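Local structure of malate dehydrogenase (Pyrococcus horikoshii, 1V9N) at residues 149-154 against 166-171. The protein catalyses the NAD-dependent oxidation of (S)-malate to oxaloacetate, and here holds NADPH in its cofactor pocket. Numbering follows the deposited sequence.
Sequences TNSRPL and GTNPIA. With NDP (NADPH dihydro-nicotinamide-adenine-dinucleotide phosphate), chain B.
Ser151 OG accepts a hydrogen bond from Thr167 N at 3.2 Å, bent to 137° at the hydrogen, and so ties the chain leaving one strand to the chain about to enter the next. Its chi1 of 63° sets OG between the backbone N and the carbonyl carbon, within range of Thr167 N; CB, placed by the backbone, lies 3.5 Å from the nicotinamide carboxamide oxygen O7N of NADPH. Asn168 reaches across with its amide end: OD1 lies 3.1 Å from Ser151 N and rests on Asn150 CA, while ND2 is turned to Ser249, Asp253 and Ser265, which fix the rotation of the group. Alongside, Thr149 O takes a CA-H...O contact from Asn168 CA (3.2 Å) and touches Pro169 CD. The methyl CG2 of Thr149 packs obliquely against the proline ring, 3.5 Å from Pro169 CG. Pro169 and Thr167 in turn line the dihydropyridine ring, with Pro169 CD 3.6 Å from C4N, the carbon that carries the transferable hydride. The contact thus builds part of the nicotinamide pocket at the ends of antiparallel neighbours, strands 144-149 and 170-174; strand 278-285 flanks Thr149 and Asn150, and helix 242-258 packs on Asn168 and Ile170.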
ATOM      1  N   THR A 149       4.917  -4.028  -9.153  1.00 15.48           N
ATOM      2  CA  THR A 149       4.924  -4.897 -10.318  1.00 16.15           C
ATOM      3  C   THR A 149       4.015  -6.087 -10.034  1.00 16.86           C
ATOM      4  O   THR A 149       3.893  -6.525  -8.890  1.00 17.89           O
ATOM      5  CB  THR A 149       6.345  -5.432 -10.622  1.00 16.42           C
ATOM      6  OG1 THR A 149       6.308  -6.227 -11.813  1.00 16.36           O
ATOM      7  CG2 THR A 149       6.861  -6.294  -9.466  1.00 15.29           C
ATOM      8  N   ASN A 150       3.353  -6.597 -11.064  1.00 16.98           N
ATOM      9  CA  ASN A 150       2.518  -7.762 -10.865  1.00 16.98           C
ATOM     10  C   ASN A 150       3.411  -8.949 -11.219  1.00 19.18           C
ATOM     11  O   ASN A 150       4.598  -8.769 -11.525  1.00 19.03           O
ATOM     12  CB  ASN A 150       1.251  -7.705 -11.735  1.00 15.73           C
ATOM     13  CG  ASN A 150       1.545  -7.627 -13.213  1.00 15.83           C
ATOM     14  OD1 ASN A 150       2.690  -7.747 -13.645  1.00 20.25           O
ATOM     15  ND2 ASN A 150       0.501  -7.436 -14.005  1.00 18.38           N
ATOM     16  N   SER A 151       2.870 -10.158 -11.161  1.00 19.64           N
ATOM     17  CA  SER A 151       3.682 -11.326 -11.465  1.00 23.60           C
ATOM     18  C   SER A 151       2.828 -12.531 -11.813  1.00 25.24           C
ATOM     19  O   SER A 151       1.620 -12.414 -12.019  1.00 24.12           O
ATOM     20  CB  SER A 151       4.572 -11.660 -10.266  1.00 24.53           C
ATOM     21  OG  SER A 151       3.785 -12.014  -9.139  1.00 28.02           O
ATOM     22  N   ARG A 152       3.469 -13.692 -11.881  1.00 26.74           N
ATOM     23  CA  ARG A 152       2.770 -14.930 -12.195  1.00 27.42           C
ATOM     24  C   ARG A 152       1.807 -15.246 -11.063  1.00 26.88           C
ATOM     25  O   ARG A 152       2.051 -14.881  -9.914  1.00 26.61           O
ATOM     26  CB  ARG A 152       3.771 -16.080 -12.347  1.00 29.27           C
ATOM     27  CG  ARG A 152       4.797 -15.865 -13.439  1.00 34.87           C
ATOM     28  CD  ARG A 152       5.701 -17.081 -13.623  1.00 40.03           C
ATOM     29  NE  ARG A 152       6.424 -17.428 -12.402  1.00 44.03           N
ATOM     30  CZ  ARG A 152       6.041 -18.365 -11.541  1.00 46.23           C
ATOM     31  NH1 ARG A 152       4.936 -19.068 -11.766  1.00 48.25           N
ATOM     32  NH2 ARG A 152       6.761 -18.599 -10.450  1.00 46.25           N
ATOM     33  N   PRO A 153       0.690 -15.920 -11.372  1.00 27.06           N
ATOM     34  CA  PRO A 153      -0.274 -16.262 -10.320  1.00 27.29           C
ATOM     35  C   PRO A 153       0.331 -17.264  -9.338  1.00 27.54           C
ATOM     36  O   PRO A 153       0.773 -18.345  -9.732  1.00 27.19           O
ATOM     37  CB  PRO A 153      -1.451 -16.839 -11.108  1.00 27.58           C
ATOM     38  CG  PRO A 153      -0.788 -17.436 -12.320  1.00 27.75           C
ATOM     39  CD  PRO A 153       0.218 -16.373 -12.691  1.00 26.98           C
ATOM     40  N   LEU A 154       0.351 -16.899  -8.060  1.00 27.73           N
ATOM     41  CA  LEU A 154       0.922 -17.753  -7.023  1.00 27.53           C
ATOM     42  C   LEU A 154       0.144 -17.676  -5.715  1.00 28.44           C
ATOM     43  O   LEU A 154       0.324 -18.517  -4.836  1.00 29.23           O
ATOM     44  CB  LEU A 154       2.373 -17.340  -6.745  1.00 28.71           C
ATOM     45  CG  LEU A 154       3.462 -17.576  -7.795  1.00 28.76           C
ATOM     46  CD1 LEU A 154       4.527 -16.495  -7.684  1.00 30.27           C
ATOM     47  CD2 LEU A 154       4.067 -18.952  -7.600  1.00 28.97           C
ATOM     48  N   GLY A 166      -0.890 -12.395  -7.930  1.00 22.31           N
ATOM     49  CA  GLY A 166       0.561 -12.391  -7.914  1.00 21.74           C
ATOM     50  C   GLY A 166       1.087 -11.971  -6.554  1.00 21.26           C
ATOM     51  O   GLY A 166       0.329 -11.482  -5.719  1.00 22.18           O
ATOM     52  N   THR A 167       2.380 -12.169  -6.320  1.00 21.20           N
ATOM     53  CA  THR A 167       2.985 -11.781  -5.055  1.00 20.89           C
ATOM     54  C   THR A 167       3.175 -10.260  -5.036  1.00 20.09           C
ATOM     55  O   THR A 167       3.608  -9.672  -4.043  1.00 19.78           O
ATOM     56  CB  THR A 167       4.315 -12.521  -4.836  1.00 20.04           C
ATOM     57  OG1 THR A 167       5.077 -12.518  -6.049  1.00 20.66           O
ATOM     58  CG2 THR A 167       4.040 -13.964  -4.420  1.00 18.96           C
ATOM     59  N   ASN A 168       2.830  -9.658  -6.168  1.00 17.82           N
ATOM     60  CA  ASN A 168       2.840  -8.215  -6.400  1.00 18.69           C
ATOM     61  C   ASN A 168       3.393  -7.347  -5.278  1.00 17.65           C
ATOM     62  O   ASN A 168       2.657  -6.893  -4.405  1.00 19.06           O
ATOM     63  CB  ASN A 168       1.410  -7.798  -6.733  1.00 17.41           C
ATOM     64  CG  ASN A 168       0.813  -8.652  -7.833  1.00 16.73           C
ATOM     65  OD1 ASN A 168       1.522  -9.430  -8.473  1.00 18.84           O
ATOM     66  ND2 ASN A 168      -0.482  -8.507  -8.071  1.00 14.15           N
ATOM     67  N   PRO A 169       4.703  -7.069  -5.317  1.00 17.74           N
ATOM     68  CA  PRO A 169       5.340  -6.254  -4.285  1.00 18.50           C
ATOM     69  C   PRO A 169       5.065  -4.760  -4.386  1.00 19.07           C
ATOM     70  O   PRO A 169       4.613  -4.256  -5.419  1.00 18.12           O
ATOM     71  CB  PRO A 169       6.819  -6.583  -4.468  1.00 18.85           C
ATOM     72  CG  PRO A 169       6.934  -6.690  -5.957  1.00 18.84           C
ATOM     73  CD  PRO A 169       5.682  -7.488  -6.339  1.00 15.99           C
ATOM     74  N   ILE A 170       5.334  -4.071  -3.281  1.00 17.86           N
ATOM     75  CA  ILE A 170       5.183  -2.631  -3.175  1.00 18.54           C
ATOM     76  C   ILE A 170       6.460  -2.111  -2.536  1.00 18.39           C
ATOM     77  O   ILE A 170       6.912  -2.648  -1.525  1.00 18.49           O
ATOM     78  CB  ILE A 170       4.014  -2.230  -2.259  1.00 21.37           C
ATOM     79  CG1 ILE A 170       2.688  -2.682  -2.870  1.00 22.51           C
ATOM     80  CG2 ILE A 170       4.039  -0.721  -2.031  1.00 22.49           C
ATOM     81  CD1 ILE A 170       1.483  -2.433  -1.974  1.00 24.99           C
ATOM     82  N   ALA A 171       7.045  -1.075  -3.124  1.00 16.18           N
ATOM     83  CA  ALA A 171       8.262  -0.505  -2.572  1.00 15.61           C
ATOM     84  C   ALA A 171       8.196   1.015  -2.519  1.00 15.75           C
ATOM     85  O   ALA A 171       7.689   1.655  -3.442  1.00 14.35           O
ATOM     86  CB  ALA A 171       9.468  -0.941  -3.400  1.00 14.80           C
TER
HETATM   87  PA  NDP B 401      10.844  -9.070   3.652  1.00 27.15           P
HETATM   88  O1A NDP B 401      12.189  -9.586   3.557  1.00 29.38           O
HETATM   89  O2A NDP B 401       9.806  -9.642   4.579  1.00 28.04           O
HETATM   90  O5B NDP B 401      10.974  -7.460   3.934  1.00 28.10           O
HETATM   91  C5B NDP B 401       9.809  -6.622   4.054  1.00 26.61           C
HETATM   92  C4B NDP B 401      10.347  -5.196   4.275  1.00 25.06           C
HETATM   93  O4B NDP B 401      10.371  -5.034   5.704  1.00 26.29           O
HETATM   94  C3B NDP B 401      11.735  -4.869   3.795  1.00 25.38           C
HETATM   95  O3B NDP B 401      11.721  -3.501   3.288  1.00 21.60           O
HETATM   96  C2B NDP B 401      12.639  -4.988   4.970  1.00 23.71           C
HETATM   97  O2B NDP B 401      13.866  -4.239   4.947  1.00 23.34           O
HETATM   98  C1B NDP B 401      11.694  -4.658   6.084  1.00 25.55           C
HETATM   99  N9A NDP B 401      11.948  -5.373   7.364  1.00 29.54           N
HETATM  100  C8A NDP B 401      12.368  -6.716   7.582  1.00 29.06           C
HETATM  101  N7A NDP B 401      12.457  -6.981   8.866  1.00 30.72           N
HETATM  102  C5A NDP B 401      12.102  -5.839   9.525  1.00 30.65           C
HETATM  103  C6A NDP B 401      11.982  -5.462  10.901  1.00 31.23           C
HETATM  104  N6A NDP B 401      12.249  -6.348  11.866  1.00 31.29           N
HETATM  105  N1A NDP B 401      11.585  -4.184  11.230  1.00 30.98           N
HETATM  106  C2A NDP B 401      11.304  -3.268  10.247  1.00 29.37           C
HETATM  107  N3A NDP B 401      11.383  -3.527   8.925  1.00 28.90           N
HETATM  108  C4A NDP B 401      11.791  -4.841   8.624  1.00 30.06           C
HETATM  109  O3  NDP B 401      10.125  -8.953   2.260  1.00 29.05           O
HETATM  110  PN  NDP B 401       9.602  -9.908   1.106  1.00 28.90           P
HETATM  111  O1N NDP B 401       8.166  -9.664   1.028  1.00 27.75           O
HETATM  112  O2N NDP B 401      10.061 -11.264   1.562  1.00 31.25           O
HETATM  113  O5D NDP B 401      10.421  -9.353  -0.140  1.00 27.80           O
HETATM  114  C5D NDP B 401      11.080 -10.225  -1.101  1.00 29.72           C
HETATM  115  C4D NDP B 401      11.795  -9.373  -2.219  1.00 28.48           C
HETATM  116  O4D NDP B 401      11.360  -9.894  -3.462  1.00 29.86           O
HETATM  117  C3D NDP B 401      11.467  -7.860  -2.272  1.00 27.84           C
HETATM  118  O3D NDP B 401      12.687  -7.151  -2.523  1.00 27.28           O
HETATM  119  C2D NDP B 401      10.430  -7.707  -3.371  1.00 27.69           C
HETATM  120  O2D NDP B 401      10.485  -6.427  -3.963  1.00 24.57           O
HETATM  121  C1D NDP B 401      10.817  -8.880  -4.310  1.00 27.73           C
HETATM  122  N1N NDP B 401       9.674  -9.454  -5.070  1.00 25.33           N
HETATM  123  C2N NDP B 401       9.714  -9.296  -6.484  1.00 24.99           C
HETATM  124  C3N NDP B 401       8.605  -9.864  -7.237  1.00 25.12           C
HETATM  125  C7N NDP B 401       8.592  -9.744  -8.699  1.00 24.05           C
HETATM  126  O7N NDP B 401       7.690 -10.206  -9.408  1.00 24.91           O
HETATM  127  N7N NDP B 401       9.601  -9.100  -9.346  1.00 24.05           N
HETATM  128  C4N NDP B 401       7.570 -10.536  -6.519  1.00 27.27           C
HETATM  129  C5N NDP B 401       7.549 -10.673  -5.138  1.00 26.71           C
HETATM  130  C6N NDP B 401       8.606 -10.136  -4.405  1.00 26.04           C
HETATM  131  P2B NDP B 401      15.273  -4.801   4.605  1.00 26.07           P
HETATM  132  O1X NDP B 401      16.122  -4.143   5.611  1.00 25.43           O
HETATM  133  O2X NDP B 401      15.658  -4.401   3.216  1.00 24.13           O
HETATM  134  O3X NDP B 401      15.275  -6.319   4.757  1.00 24.43           O